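Local coordinates for internalin C2 (Listeria monocytogenes serotype 4b str. F2365, PDB 4FHO), which is a leucine-rich-repeat protein of the internalin family that probably takes part in bacterial adhesion to, or invasion of, host cells, at residues G73-D78 with E95-G100; V139-L144 with L159-I164; N189-I194 with V206-N211; D171-A176 with I194-S199; S179-L184 with A198-L203. All coordinates share one frame; numbering follows the deposited sequence. Where two conformers were deposited one is given.

All five interactions join neighbouring turns of one leucine-rich-repeat solenoid. Interactions 1 and 2 lie on its parallel sheet, with centres about 14 Å apart and no direct touch. Interactions 3, 4 and 5 gather further toward the C-terminal end, about 26 to 29 Å between centres from interaction 1. Interaction 2 meets this group: the oxygen of Ile-164 is near ND2 of Asn-189, a probable hydrogen bond of 2.9 Å, and Leu-162 packs on Leu-175. Interactions 3 and 4 share Ile-194. Interactions 4 and 5 share Ala-198 and Ser-199, with centres about 10 Å apart. A sulfate, probably from the crystallisation liquor, lies about 5 Å from the side chain of Tyr-161 of interaction 2.

Interaction 1: G73-D78 with E95-G100; sequences GLELKD and ELELSG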
# COMPACT_ATOMS: atom_id res chain seq x y z
N GLY A 73 6.74 9.14 4.25
CA GLY A 73 5.93 8.94 3.04
C GLY A 73 6.80 8.60 1.84
O GLY A 73 7.79 9.28 1.59
N LEU A 74 6.43 7.55 1.10
CA LEU A 74 7.14 7.15 -0.11
C LEU A 74 6.13 6.98 -1.25
O LEU A 74 5.25 6.13 -1.17
CB LEU A 74 7.95 5.86 0.15
CG LEU A 74 8.95 5.42 -0.92
CD1 LEU A 74 9.96 6.51 -1.31
CD2 LEU A 74 9.67 4.17 -0.44
N GLU A 75 6.26 7.81 -2.28
CA GLU A 75 5.34 7.87 -3.39
C GLU A 75 6.12 7.42 -4.63
O GLU A 75 6.94 8.18 -5.17
CB GLU A 75 4.78 9.30 -3.54
CG GLU A 75 4.00 9.77 -2.32
CD GLU A 75 3.49 11.21 -2.43
OE1 GLU A 75 4.05 12.03 -3.21
OE2 GLU A 75 2.52 11.53 -1.71
N LEU A 76 5.87 6.18 -5.05
CA LEU A 76 6.61 5.54 -6.14
C LEU A 76 5.68 4.92 -7.18
O LEU A 76 6.08 3.98 -7.89
CB LEU A 76 7.59 4.51 -5.57
CG LEU A 76 8.75 5.06 -4.74
CD1 LEU A 76 9.56 3.93 -4.08
CD2 LEU A 76 9.68 5.96 -5.54
N LYS A 77 4.48 5.49 -7.32
CA LYS A 77 3.49 5.07 -8.31
C LYS A 77 4.04 5.09 -9.75
O LYS A 77 4.78 6.00 -10.13
CB LYS A 77 2.18 5.91 -8.22
CG LYS A 77 1.15 5.65 -9.31
CD LYS A 77 -0.19 6.35 -9.05
CE LYS A 77 -1.25 5.84 -10.01
NZ LYS A 77 -2.45 6.72 -10.08
N ASP A 78 3.67 4.06 -10.52
CA ASP A 78 3.94 3.98 -11.97
C ASP A 78 5.42 4.00 -12.34
O ASP A 78 5.83 4.66 -13.26
CB ASP A 78 3.15 5.05 -12.74
CG ASP A 78 1.64 4.78 -12.73
OD1 ASP A 78 1.21 3.62 -12.55
OD2 ASP A 78 0.89 5.75 -12.93
N GLU A 95 3.11 5.92 4.96
CA GLU A 95 2.46 6.03 3.66
C GLU A 95 3.39 5.42 2.63
O GLU A 95 4.50 5.92 2.42
CB GLU A 95 2.16 7.50 3.34
CG GLU A 95 1.53 7.75 1.98
CD GLU A 95 2.41 8.56 1.03
OE1 GLU A 95 2.37 9.82 1.08
OE2 GLU A 95 3.11 7.95 0.20
N LEU A 96 2.96 4.32 2.01
CA LEU A 96 3.73 3.64 0.95
C LEU A 96 2.85 3.45 -0.30
O LEU A 96 1.86 2.74 -0.24
CB LEU A 96 4.25 2.30 1.47
CG LEU A 96 5.13 1.47 0.56
CD1 LEU A 96 6.35 2.23 0.04
CD2 LEU A 96 5.54 0.23 1.34
N GLU A 97 3.21 4.13 -1.39
CA GLU A 97 2.44 4.09 -2.65
C GLU A 97 3.31 3.43 -3.71
O GLU A 97 4.28 4.02 -4.18
CB GLU A 97 2.02 5.49 -3.08
CG GLU A 97 1.04 6.16 -2.11
CD GLU A 97 0.70 7.61 -2.50
OE1 GLU A 97 0.64 7.94 -3.70
OE2 GLU A 97 0.49 8.43 -1.58
N LEU A 98 2.95 2.20 -4.05
CA LEU A 98 3.68 1.37 -5.01
C LEU A 98 2.86 0.94 -6.22
O LEU A 98 3.31 0.08 -6.98
CB LEU A 98 4.24 0.16 -4.27
CG LEU A 98 5.37 0.45 -3.27
CD1 LEU A 98 5.67 -0.84 -2.53
CD2 LEU A 98 6.60 0.98 -3.99
N SER A 99 1.69 1.56 -6.40
CA SER A 99 0.77 1.30 -7.52
C SER A 99 1.46 1.25 -8.90
O SER A 99 2.25 2.13 -9.21
CB SER A 99 -0.33 2.39 -7.53
OG SER A 99 -1.09 2.35 -8.73
N GLY A 100 1.15 0.23 -9.70
CA GLY A 100 1.69 0.09 -11.06
C GLY A 100 3.06 -0.59 -11.20
O GLY A 100 3.46 -0.89 -12.31
O HOH W 1 2.87 7.76 -5.76
O HOH W 2 -1.12 2.36 -11.46
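Strands 73-75 and 95-97 run parallel, 4.8 Å apart at closest approach and 9° from perfect alignment, with Leu-74 paired to Leu-96 and Glu-75 to Glu-97. Leu-74 gives its N-H to the backbone O of Glu-95, and Leu-74 O takes the N-H of Glu-97. Further on, Leu-76 N bonds to Glu-97 O, and Asp-78 N reaches Ser-99 O at 2.7 Å.

On one face Leu-74 and Leu-96 lie side by side, CD2 of Leu-74 being 3.9 Å from CD1 of Leu-96. Leu-76 and Leu-98 repeat this further along. The other face carries Glu-75, Glu-95 and Glu-97. OE2 of Glu-75 is 3.7 Å from OE2 of Glu-97. In one of two deposited conformers, Glu-95 bends at chi2 (-116°) and brings its OE1 to 3.3 Å from OE2 of Glu-75; this approach depends on the conformer. One water links Lys-77 N to Glu-97 OE1, and another joins Asp-78 OD1 to Ser-99 OG.

The leucines seal the interior of the solenoid. Glu-75 and Glu-97 bring negative charge together on the partly exposed outer face, joined by Glu-95 in this conformer, which may raise their affinity for protons.

Interaction 2: V139-L144 with L159-I164; sequences VLYLDL and LQYLSI
Ser-163 OG sits 2.7 Å from both OD1 and OD2 of Asp-143, facing the two carboxylate oxygens together. The hydroxyl has one proton, and which oxygen receives it is not settled. OG stands anti to the backbone N of Ser-163 (chi1 -166°), and this turns it toward the aspartate. OD1 also receives a weak bond from the N-H of Gly-165.

Behind this pair, strands 139-141 and 161-163 run parallel, 4.9 Å apart at closest approach. Leu-140 N bonds to Tyr-161 O, and Leu-140 O takes the N-H of Ser-163. Leu-142 N then reaches Ser-163 O at 2.7 Å.

Val-139, Tyr-141 and Tyr-161 share the outer face. The two tyrosine rings meet obliquely, with planes 52° apart and centroids 5.2 Å apart. Their nearest atoms are CE2 of Tyr-141 and CE1 of Tyr-161, at 3.4 Å. CG1 of Val-139 lies against CD1 of the Tyr-161 ring. On its far side Tyr-161 continues to Thr-183 and Arg-185 of the next strand.

The inner face is aliphatic. Leu-140 lies beside Leu-162, its CD2 4.0 Å from CD1 of that residue, while its CB meets CD2 of Leu-159 at 3.8 Å. CB of Leu-142 touches CG2 of Ile-164.

Leucines and Ile-164 thus face the interior; the other face mixes Val-139 with the tyrosines and Ser-163. The serine hydroxyl probably steadies the negative charge of Asp-143, which lies just after strand 139-141, beside Ser-163 at the end of strand 161-163.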
# COMPACT_ATOMS: atom_id res chain seq x y z
N VAL A 139 -5.80 2.44 5.48
CA VAL A 139 -6.18 2.57 4.07
C VAL A 139 -5.37 1.54 3.26
O VAL A 139 -4.12 1.55 3.27
CB VAL A 139 -5.93 4.02 3.59
CG1 VAL A 139 -6.33 4.21 2.12
CG2 VAL A 139 -6.72 5.00 4.46
N LEU A 140 -6.08 0.64 2.58
CA LEU A 140 -5.45 -0.39 1.78
C LEU A 140 -6.08 -0.45 0.40
O LEU A 140 -7.28 -0.65 0.29
CB LEU A 140 -5.56 -1.74 2.49
CG LEU A 140 -4.88 -2.93 1.81
CD1 LEU A 140 -3.39 -2.68 1.49
CD2 LEU A 140 -5.03 -4.19 2.66
N TYR A 141 -5.26 -0.27 -0.64
CA TYR A 141 -5.68 -0.48 -2.03
C TYR A 141 -5.05 -1.76 -2.58
O TYR A 141 -3.83 -1.83 -2.71
CB TYR A 141 -5.30 0.69 -2.94
CG TYR A 141 -5.70 2.07 -2.48
CD1 TYR A 141 -4.90 2.81 -1.60
CD2 TYR A 141 -6.86 2.70 -2.98
CE1 TYR A 141 -5.25 4.11 -1.20
CE2 TYR A 141 -7.23 3.99 -2.57
CZ TYR A 141 -6.42 4.69 -1.69
OH TYR A 141 -6.76 5.96 -1.30
N LEU A 142 -5.88 -2.72 -2.96
CA LEU A 142 -5.44 -3.98 -3.56
C LEU A 142 -6.02 -4.22 -4.97
O LEU A 142 -5.96 -5.33 -5.47
CB LEU A 142 -5.84 -5.12 -2.62
CG LEU A 142 -5.09 -5.17 -1.28
CD1 LEU A 142 -5.61 -6.31 -0.40
CD2 LEU A 142 -3.58 -5.30 -1.43
N ASP A 143 -6.49 -3.16 -5.63
CA ASP A 143 -7.23 -3.25 -6.90
C ASP A 143 -6.36 -3.69 -8.05
O ASP A 143 -5.18 -3.40 -8.05
CB ASP A 143 -7.82 -1.90 -7.30
CG ASP A 143 -8.68 -1.32 -6.21
OD1 ASP A 143 -9.86 -1.67 -6.13
OD2 ASP A 143 -8.12 -0.57 -5.39
N LEU A 144 -6.96 -4.38 -9.02
CA LEU A 144 -6.31 -4.70 -10.31
C LEU A 144 -5.10 -5.66 -10.13
O LEU A 144 -4.03 -5.47 -10.70
CB LEU A 144 -5.94 -3.42 -11.07
CG LEU A 144 -7.12 -2.47 -11.41
CD1 LEU A 144 -6.68 -1.02 -11.61
CD2 LEU A 144 -7.77 -3.02 -12.66
N LEU A 159 -8.60 -0.93 9.82
CA LEU A 159 -8.93 -0.59 8.42
C LEU A 159 -10.23 0.24 8.35
O LEU A 159 -11.26 -0.19 8.87
CB LEU A 159 -9.03 -1.84 7.52
CG LEU A 159 -7.72 -2.45 6.99
CD1 LEU A 159 -7.97 -3.79 6.30
CD2 LEU A 159 -7.00 -1.51 6.04
N GLN A 160 -10.14 1.42 7.75
CA GLN A 160 -11.28 2.30 7.43
C GLN A 160 -11.67 2.24 5.95
O GLN A 160 -12.85 2.40 5.62
CB GLN A 160 -10.93 3.76 7.77
CG GLN A 160 -10.62 4.00 9.25
CD GLN A 160 -10.25 5.45 9.55
OE1 GLN A 160 -10.78 6.38 8.95
NE2 GLN A 160 -9.32 5.63 10.48
N TYR A 161 -10.69 2.05 5.07
CA TYR A 161 -10.89 2.06 3.60
C TYR A 161 -10.21 0.84 3.02
O TYR A 161 -8.99 0.69 3.17
CB TYR A 161 -10.29 3.34 3.02
CG TYR A 161 -10.55 3.58 1.55
CD1 TYR A 161 -9.81 2.91 0.58
CD2 TYR A 161 -11.50 4.51 1.12
CE1 TYR A 161 -10.03 3.12 -0.78
CE2 TYR A 161 -11.72 4.74 -0.24
CZ TYR A 161 -10.98 4.03 -1.18
OH TYR A 161 -11.15 4.22 -2.53
N LEU A 162 -10.99 -0.03 2.37
CA LEU A 162 -10.46 -1.22 1.70
C LEU A 162 -10.96 -1.24 0.26
O LEU A 162 -12.16 -1.25 0.03
CB LEU A 162 -10.89 -2.51 2.41
CG LEU A 162 -10.46 -3.86 1.82
CD1 LEU A 162 -8.94 -3.96 1.63
CD2 LEU A 162 -10.95 -5.04 2.65
N SER A 163 -10.03 -1.29 -0.69
CA SER A 163 -10.35 -1.36 -2.10
C SER A 163 -9.75 -2.64 -2.66
O SER A 163 -8.53 -2.80 -2.67
CB SER A 163 -9.79 -0.11 -2.78
OG SER A 163 -10.33 0.03 -4.05
N ILE A 164 -10.62 -3.54 -3.14
CA ILE A 164 -10.25 -4.86 -3.67
C ILE A 164 -10.87 -5.15 -5.04
O ILE A 164 -10.95 -6.31 -5.45
CB ILE A 164 -10.60 -5.98 -2.66
CG1 ILE A 164 -12.09 -5.95 -2.29
CG2 ILE A 164 -9.72 -5.88 -1.42
CD1 ILE A 164 -12.57 -7.22 -1.61

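Interaction 3: N189-I194 with V206-N211; sequences NKISDI and VHLKDN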
# COMPACT_ATOMS: atom_id res chain seq x y z
N ASN A 189 -15.37 -8.99 -9.02
CA ASN A 189 -14.83 -10.07 -8.21
C ASN A 189 -15.76 -11.30 -8.40
O ASN A 189 -16.52 -11.34 -9.37
CB ASN A 189 -14.70 -9.58 -6.76
CG ASN A 189 -13.39 -8.89 -6.49
OD1 ASN A 189 -12.32 -9.50 -6.57
ND2 ASN A 189 -13.46 -7.62 -6.15
N LYS A 190 -15.69 -12.29 -7.51
CA LYS A 190 -16.55 -13.47 -7.57
C LYS A 190 -17.38 -13.57 -6.28
O LYS A 190 -17.56 -14.65 -5.75
CB LYS A 190 -15.69 -14.72 -7.80
CG LYS A 190 -14.89 -14.71 -9.10
CD LYS A 190 -15.74 -15.09 -10.30
CE LYS A 190 -15.10 -14.68 -11.62
NZ LYS A 190 -13.69 -15.15 -11.76
N ILE A 191 -17.91 -12.43 -5.82
CA ILE A 191 -18.65 -12.38 -4.56
C ILE A 191 -20.11 -12.78 -4.83
O ILE A 191 -20.73 -12.28 -5.78
CB ILE A 191 -18.55 -10.96 -3.91
CG1 ILE A 191 -17.08 -10.64 -3.56
CG2 ILE A 191 -19.42 -10.85 -2.66
CD1 ILE A 191 -16.79 -9.17 -3.29
N SER A 192 -20.63 -13.72 -4.04
CA SER A 192 -22.08 -14.06 -4.04
C SER A 192 -22.81 -13.90 -2.71
O SER A 192 -24.00 -13.66 -2.71
CB SER A 192 -22.29 -15.49 -4.57
OG SER A 192 -21.50 -16.42 -3.87
N ASP A 193 -22.10 -14.08 -1.60
CA ASP A 193 -22.66 -13.96 -0.25
C ASP A 193 -22.06 -12.68 0.30
O ASP A 193 -20.85 -12.55 0.33
CB ASP A 193 -22.23 -15.18 0.59
CG ASP A 193 -22.93 -15.29 1.93
OD1 ASP A 193 -23.51 -14.30 2.42
OD2 ASP A 193 -22.89 -16.39 2.52
N ILE A 194 -22.90 -11.73 0.71
CA ILE A 194 -22.44 -10.51 1.43
C ILE A 194 -22.90 -10.47 2.91
O ILE A 194 -22.85 -9.42 3.54
CB ILE A 194 -22.80 -9.19 0.68
CG1 ILE A 194 -24.31 -9.01 0.49
CG2 ILE A 194 -22.11 -9.17 -0.68
CD1 ILE A 194 -24.69 -7.58 0.15
N VAL A 206 -20.42 1.10 -0.40
CA VAL A 206 -20.16 -0.29 -0.75
C VAL A 206 -20.29 -0.43 -2.26
O VAL A 206 -21.36 -0.23 -2.80
CB VAL A 206 -21.09 -1.25 -0.01
CG1 VAL A 206 -20.66 -2.70 -0.25
CG2 VAL A 206 -21.05 -0.97 1.48
N HIS A 207 -19.20 -0.73 -2.95
CA HIS A 207 -19.23 -0.91 -4.41
C HIS A 207 -19.10 -2.38 -4.69
O HIS A 207 -18.05 -2.99 -4.42
CB HIS A 207 -18.13 -0.09 -5.09
CG HIS A 207 -18.40 1.40 -5.18
ND1 HIS A 207 -17.61 2.23 -5.90
CD2 HIS A 207 -19.38 2.19 -4.63
CE1 HIS A 207 -18.07 3.48 -5.80
NE2 HIS A 207 -19.16 3.46 -5.04
N LEU A 208 -20.16 -2.98 -5.24
CA LEU A 208 -20.23 -4.42 -5.53
C LEU A 208 -20.72 -4.73 -6.95
O LEU A 208 -21.32 -5.76 -7.18
CB LEU A 208 -21.12 -5.11 -4.47
CG LEU A 208 -20.59 -5.16 -3.03
CD1 LEU A 208 -21.71 -5.54 -2.08
CD2 LEU A 208 -19.44 -6.12 -2.85
N LYS A 209 -20.38 -3.87 -7.93
CA LYS A 209 -20.76 -4.09 -9.34
C LYS A 209 -20.05 -5.33 -9.90
O LYS A 209 -19.00 -5.67 -9.43
CB LYS A 209 -20.40 -2.88 -10.23
CG LYS A 209 -21.12 -1.60 -9.84
CD LYS A 209 -20.67 -0.39 -10.64
CE LYS A 209 -21.04 -0.48 -12.10
NZ LYS A 209 -21.17 0.87 -12.72
N ASP A 210 -20.66 -5.98 -10.90
CA ASP A 210 -20.08 -7.16 -11.59
C ASP A 210 -19.61 -8.25 -10.61
O ASP A 210 -18.50 -8.78 -10.70
CB ASP A 210 -18.96 -6.73 -12.56
CG ASP A 210 -19.51 -6.02 -13.79
OD1 ASP A 210 -19.86 -6.71 -14.77
OD2 ASP A 210 -19.59 -4.78 -13.77
N ASN A 211 -20.48 -8.54 -9.65
CA ASN A 211 -20.36 -9.69 -8.76
C ASN A 211 -21.62 -10.54 -9.00
O ASN A 211 -22.39 -10.23 -9.91
CB ASN A 211 -20.21 -9.21 -7.32
CG ASN A 211 -18.79 -8.77 -7.01
OD1 ASN A 211 -17.88 -9.61 -6.88
ND2 ASN A 211 -18.59 -7.47 -6.87
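The clear hydrogen bond between the segments runs from Ile-191 N to OD1 of Asn-211. It is 3.0 Å long, with an N-H...O angle of 160°. The donor is tilted 24° from the carbonyl plane of the side chain. With chi1 at -80°, the Asn-211 side chain sends OD1 into the bend at 189-191. The same oxygen packs 3.2 Å from CB of Asn-189. ND2 of Asn-211 bonds to Ala-186 O and makes a weak bond of 3.2 Å to Leu-208 O.

Inward asparagines at this place are a recurrent feature of leucine-rich repeats. Each sits just after its strand, and its amide serves backbone groups that the turn leaves without strand partners. Asn-189 plays the equivalent part one turn earlier: its ND2 bonds to Ile-164 O and Ala-186 O, and its OD1 accepts from Val-169 N.

The apolar contacts lie deeper in the interior. Leu-208 reaches across with both methyls. Its CD2 is 4.1 Å from CD1 of Ile-191, the two side chains crossing at about a right angle. Its CD1 meets CG2 of Ile-194 at 3.9 Å. Beyond the pair, Ile-191 touches Leu-172 of the preceding turn, and Ile-194 touches Ile-213 of the following one.

Interaction 4: D171-A176 with I194-S199; sequences DLTPLA and ISPLAS
Pro-196 presents its ring to the backbone that joins Leu-172 to Thr-173. CB of Pro-196 is 3.4 Å from O of Leu-172. CG of Pro-196 is 3.5 Å from N of Thr-173. The proline thus rests on a peptide group. Its CG also meets OG1 of Thr-173, and these two side chains cross at a slant.

Leu-172 points inward beside this proline. Its chi1 of -63° sets CG beside the backbone N, and its CD1 touches two residues of the next turn, from directions roughly at right angles. Ile-194 lies alongside it and points the same way, with CG2 4.2 Å from CD1 of Leu-172. Leu-197 instead comes in obliquely, its CD2 4.0 Å from the same CD1 of Leu-172.

At the outer end the contact turns polar. OG of Ser-199 lies 2.8 Å from the oxygen of Ala-176 and 3.1 Å from the oxygen of Pro-196; which of them takes its proton is not settled. At the other end, Asp-171 OD1 accepts from both N and OG1 of Thr-173. OG1 meets its syn lone pair, while N comes from above the carboxylate plane. The bond from N makes an Asx turn leading into 3-10 segment 173-175.

Two short 3-10 segments, 173-175 and 195-198, are stacked here. This is the convex side of an internalin leucine-rich-repeat domain, across the solenoid from its parallel sheet.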
# COMPACT_ATOMS: atom_id res chain seq x y z
N ASP A 171 -14.99 -14.71 -1.13
CA ASP A 171 -15.37 -14.89 0.26
C ASP A 171 -15.05 -13.60 1.02
O ASP A 171 -13.89 -13.22 1.08
CB ASP A 171 -14.60 -16.10 0.84
CG ASP A 171 -15.19 -16.64 2.13
OD1 ASP A 171 -16.00 -15.97 2.81
OD2 ASP A 171 -14.82 -17.78 2.49
N LEU A 172 -16.06 -12.93 1.56
CA LEU A 172 -15.88 -11.72 2.37
C LEU A 172 -15.86 -11.98 3.88
O LEU A 172 -15.77 -11.03 4.68
CB LEU A 172 -16.95 -10.69 2.02
CG LEU A 172 -16.97 -10.13 0.58
CD1 LEU A 172 -18.11 -9.13 0.45
CD2 LEU A 172 -15.64 -9.51 0.18
N THR A 173 -15.93 -13.25 4.28
CA THR A 173 -15.87 -13.64 5.70
C THR A 173 -14.68 -13.06 6.49
O THR A 173 -14.89 -12.60 7.61
CB THR A 173 -15.95 -15.18 5.86
OG1 THR A 173 -17.17 -15.63 5.25
CG2 THR A 173 -15.93 -15.60 7.33
N PRO A 174 -13.47 -12.96 5.87
CA PRO A 174 -12.36 -12.28 6.57
C PRO A 174 -12.58 -10.82 6.96
O PRO A 174 -11.89 -10.32 7.82
CB PRO A 174 -11.20 -12.40 5.58
CG PRO A 174 -11.50 -13.64 4.82
CD PRO A 174 -12.99 -13.59 4.63
N LEU A 175 -13.56 -10.15 6.34
CA LEU A 175 -13.89 -8.76 6.66
C LEU A 175 -14.83 -8.56 7.86
O LEU A 175 -15.02 -7.42 8.27
CB LEU A 175 -14.48 -8.06 5.42
CG LEU A 175 -13.72 -8.19 4.09
CD1 LEU A 175 -14.40 -7.32 3.04
CD2 LEU A 175 -12.24 -7.83 4.25
N ALA A 176 -15.37 -9.66 8.42
CA ALA A 176 -16.40 -9.61 9.49
C ALA A 176 -16.04 -8.81 10.74
O ALA A 176 -16.93 -8.23 11.36
CB ALA A 176 -16.81 -11.03 9.89
N ILE A 194 -22.90 -11.73 0.71
CA ILE A 194 -22.44 -10.51 1.43
C ILE A 194 -22.90 -10.47 2.91
O ILE A 194 -22.85 -9.42 3.54
CB ILE A 194 -22.80 -9.19 0.68
CG1 ILE A 194 -24.31 -9.01 0.49
CG2 ILE A 194 -22.11 -9.17 -0.68
CD1 ILE A 194 -24.69 -7.58 0.15
N SER A 195 -23.27 -11.64 3.46
CA SER A 195 -23.61 -11.78 4.89
C SER A 195 -22.61 -11.16 5.86
O SER A 195 -23.03 -10.50 6.81
CB SER A 195 -23.88 -13.24 5.28
OG SER A 195 -25.01 -13.73 4.58
N PRO A 196 -21.28 -11.32 5.61
CA PRO A 196 -20.27 -10.66 6.46
C PRO A 196 -20.41 -9.16 6.67
O PRO A 196 -20.01 -8.67 7.73
CB PRO A 196 -18.96 -10.97 5.73
CG PRO A 196 -19.20 -12.31 5.15
CD PRO A 196 -20.63 -12.31 4.72
N LEU A 197 -20.98 -8.45 5.70
CA LEU A 197 -21.11 -6.99 5.75
C LEU A 197 -22.12 -6.50 6.80
O LEU A 197 -22.03 -5.36 7.23
CB LEU A 197 -21.43 -6.41 4.35
CG LEU A 197 -20.50 -6.79 3.17
CD1 LEU A 197 -20.81 -5.94 1.95
CD2 LEU A 197 -19.01 -6.70 3.50
N ALA A 198 -23.03 -7.37 7.25
CA ALA A 198 -24.00 -7.04 8.32
C ALA A 198 -23.38 -6.66 9.68
O ALA A 198 -24.00 -5.91 10.44
CB ALA A 198 -25.00 -8.17 8.51
N SER A 199 -22.18 -7.19 9.97
CA SER A 199 -21.42 -6.83 11.18
C SER A 199 -20.45 -5.64 10.98
O SER A 199 -19.59 -5.41 11.83
CB SER A 199 -20.68 -8.07 11.71
OG SER A 199 -19.68 -8.50 10.81

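Interaction 5: S179-L184 with A198-L203; sequences SKLTTL and ASLPNL
Segments 179-184 and 198-203 follow similar paths on successive turns, with CA atoms 5.1 Å apart at Ser-179 and Leu-200 and 4.1 Å apart at Thr-182 and Leu-203. A type I beta turn runs from Leu-200 to Leu-203, and strand 183-185 begins at the end of the first segment. Leu-181 O and Leu-203 N are close, but the angle is too poor for a hydrogen bond. CA of Thr-182 makes a CA-H...O contact with Asn-202 O instead.

Asn-202 supplies the direct polar link. Its ND2 gives a proton to Ser-179 O at 2.8 Å, and that oxygen lies in the amide plane. CG of Asn-202 stands anti to its carbonyl carbon (chi1 -59°), and the amide reaches Ser-179 of the preceding turn. A water completes the join. It donates to the oxygens of Ser-179 and Leu-181 and accepts from Asn-202 N at 2.7 Å. Ser-179 O is therefore held by both the amide and the water.

Thr-182 crosses Asn-202 at a slant, with CG2 3.3 Å from Asn-202 O. Its hydroxyl bonds to Gln-160 O of the turn before.

Leucines close the inner side. Leu-181 and Leu-200 lie side by side, their CD1 atoms 4.1 Å apart. CD2 of Leu-203 lies 4.2 Å from CB of Leu-184 and also near CB of Leu-181.

Stacked turns of this kind, leading into parallel strands with leucines pointing inward, are typical of the leucine-rich-repeat solenoid.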
# COMPACT_ATOMS: atom_id res chain seq x y z
N SER A 179 -14.49 -3.57 11.94
CA SER A 179 -15.64 -2.76 12.37
C SER A 179 -15.49 -1.26 12.12
O SER A 179 -16.49 -0.53 12.18
CB SER A 179 -15.98 -3.02 13.84
OG SER A 179 -14.89 -2.68 14.69
N LYS A 180 -14.28 -0.78 11.85
CA LYS A 180 -14.06 0.63 11.47
C LYS A 180 -14.27 0.95 9.98
O LYS A 180 -14.21 2.13 9.61
CB LYS A 180 -12.68 1.10 11.92
CG LYS A 180 -12.46 1.02 13.43
CD LYS A 180 -11.12 1.61 13.81
CE LYS A 180 -10.83 1.44 15.29
NZ LYS A 180 -9.42 1.82 15.57
N LEU A 181 -14.52 -0.06 9.13
CA LEU A 181 -14.65 0.17 7.68
C LEU A 181 -15.82 1.08 7.31
O LEU A 181 -16.97 0.78 7.65
CB LEU A 181 -14.81 -1.13 6.87
CG LEU A 181 -13.60 -1.98 6.50
CD1 LEU A 181 -14.09 -3.18 5.72
CD2 LEU A 181 -12.56 -1.20 5.71
N THR A 182 -15.51 2.19 6.63
CA THR A 182 -16.51 3.07 6.03
C THR A 182 -16.65 2.89 4.51
O THR A 182 -17.73 3.19 3.97
CB THR A 182 -16.25 4.55 6.38
OG1 THR A 182 -14.88 4.87 6.10
CG2 THR A 182 -16.54 4.81 7.85
N THR A 183 -15.60 2.43 3.82
CA THR A 183 -15.64 2.17 2.38
C THR A 183 -15.13 0.78 2.06
O THR A 183 -14.02 0.40 2.48
CB THR A 183 -14.83 3.22 1.61
OG1 THR A 183 -15.35 4.52 1.89
CG2 THR A 183 -14.88 2.95 0.10
N LEU A 184 -15.96 0.01 1.35
CA LEU A 184 -15.54 -1.24 0.73
C LEU A 184 -15.82 -1.11 -0.75
O LEU A 184 -16.97 -1.02 -1.15
CB LEU A 184 -16.29 -2.46 1.29
CG LEU A 184 -15.93 -3.81 0.64
CD1 LEU A 184 -14.45 -4.14 0.85
CD2 LEU A 184 -16.80 -4.94 1.15
N ALA A 198 -23.03 -7.37 7.25
CA ALA A 198 -24.00 -7.04 8.32
C ALA A 198 -23.38 -6.66 9.68
O ALA A 198 -24.00 -5.91 10.44
CB ALA A 198 -25.00 -8.17 8.51
N SER A 199 -22.18 -7.19 9.97
CA SER A 199 -21.42 -6.83 11.18
C SER A 199 -20.45 -5.64 10.98
O SER A 199 -19.59 -5.41 11.83
CB SER A 199 -20.68 -8.07 11.71
OG SER A 199 -19.68 -8.50 10.81
N LEU A 200 -20.58 -4.90 9.87
CA LEU A 200 -19.80 -3.69 9.59
C LEU A 200 -20.73 -2.47 9.65
O LEU A 200 -21.22 -2.00 8.61
CB LEU A 200 -19.10 -3.82 8.22
CG LEU A 200 -18.20 -5.05 8.04
CD1 LEU A 200 -17.58 -5.07 6.65
CD2 LEU A 200 -17.12 -5.12 9.10
N PRO A 201 -21.01 -1.96 10.88
CA PRO A 201 -22.04 -0.91 11.03
C PRO A 201 -21.72 0.49 10.49
O PRO A 201 -22.64 1.28 10.24
CB PRO A 201 -22.26 -0.86 12.55
CG PRO A 201 -20.95 -1.29 13.12
CD PRO A 201 -20.48 -2.37 12.20
N ASN A 202 -20.44 0.80 10.28
CA ASN A 202 -20.02 2.13 9.86
C ASN A 202 -19.91 2.30 8.33
O ASN A 202 -19.51 3.37 7.89
CB ASN A 202 -18.73 2.53 10.58
CG ASN A 202 -18.90 2.54 12.09
OD1 ASN A 202 -19.60 3.38 12.63
ND2 ASN A 202 -18.28 1.58 12.77
N LEU A 203 -20.28 1.27 7.55
CA LEU A 203 -20.19 1.31 6.08
C LEU A 203 -21.04 2.44 5.51
O LEU A 203 -22.26 2.54 5.80
CB LEU A 203 -20.59 -0.02 5.42
CG LEU A 203 -19.59 -1.17 5.40
CD1 LEU A 203 -20.29 -2.42 4.90
CD2 LEU A 203 -18.40 -0.83 4.51
O HOH W 3 -18.10 -0.57 9.89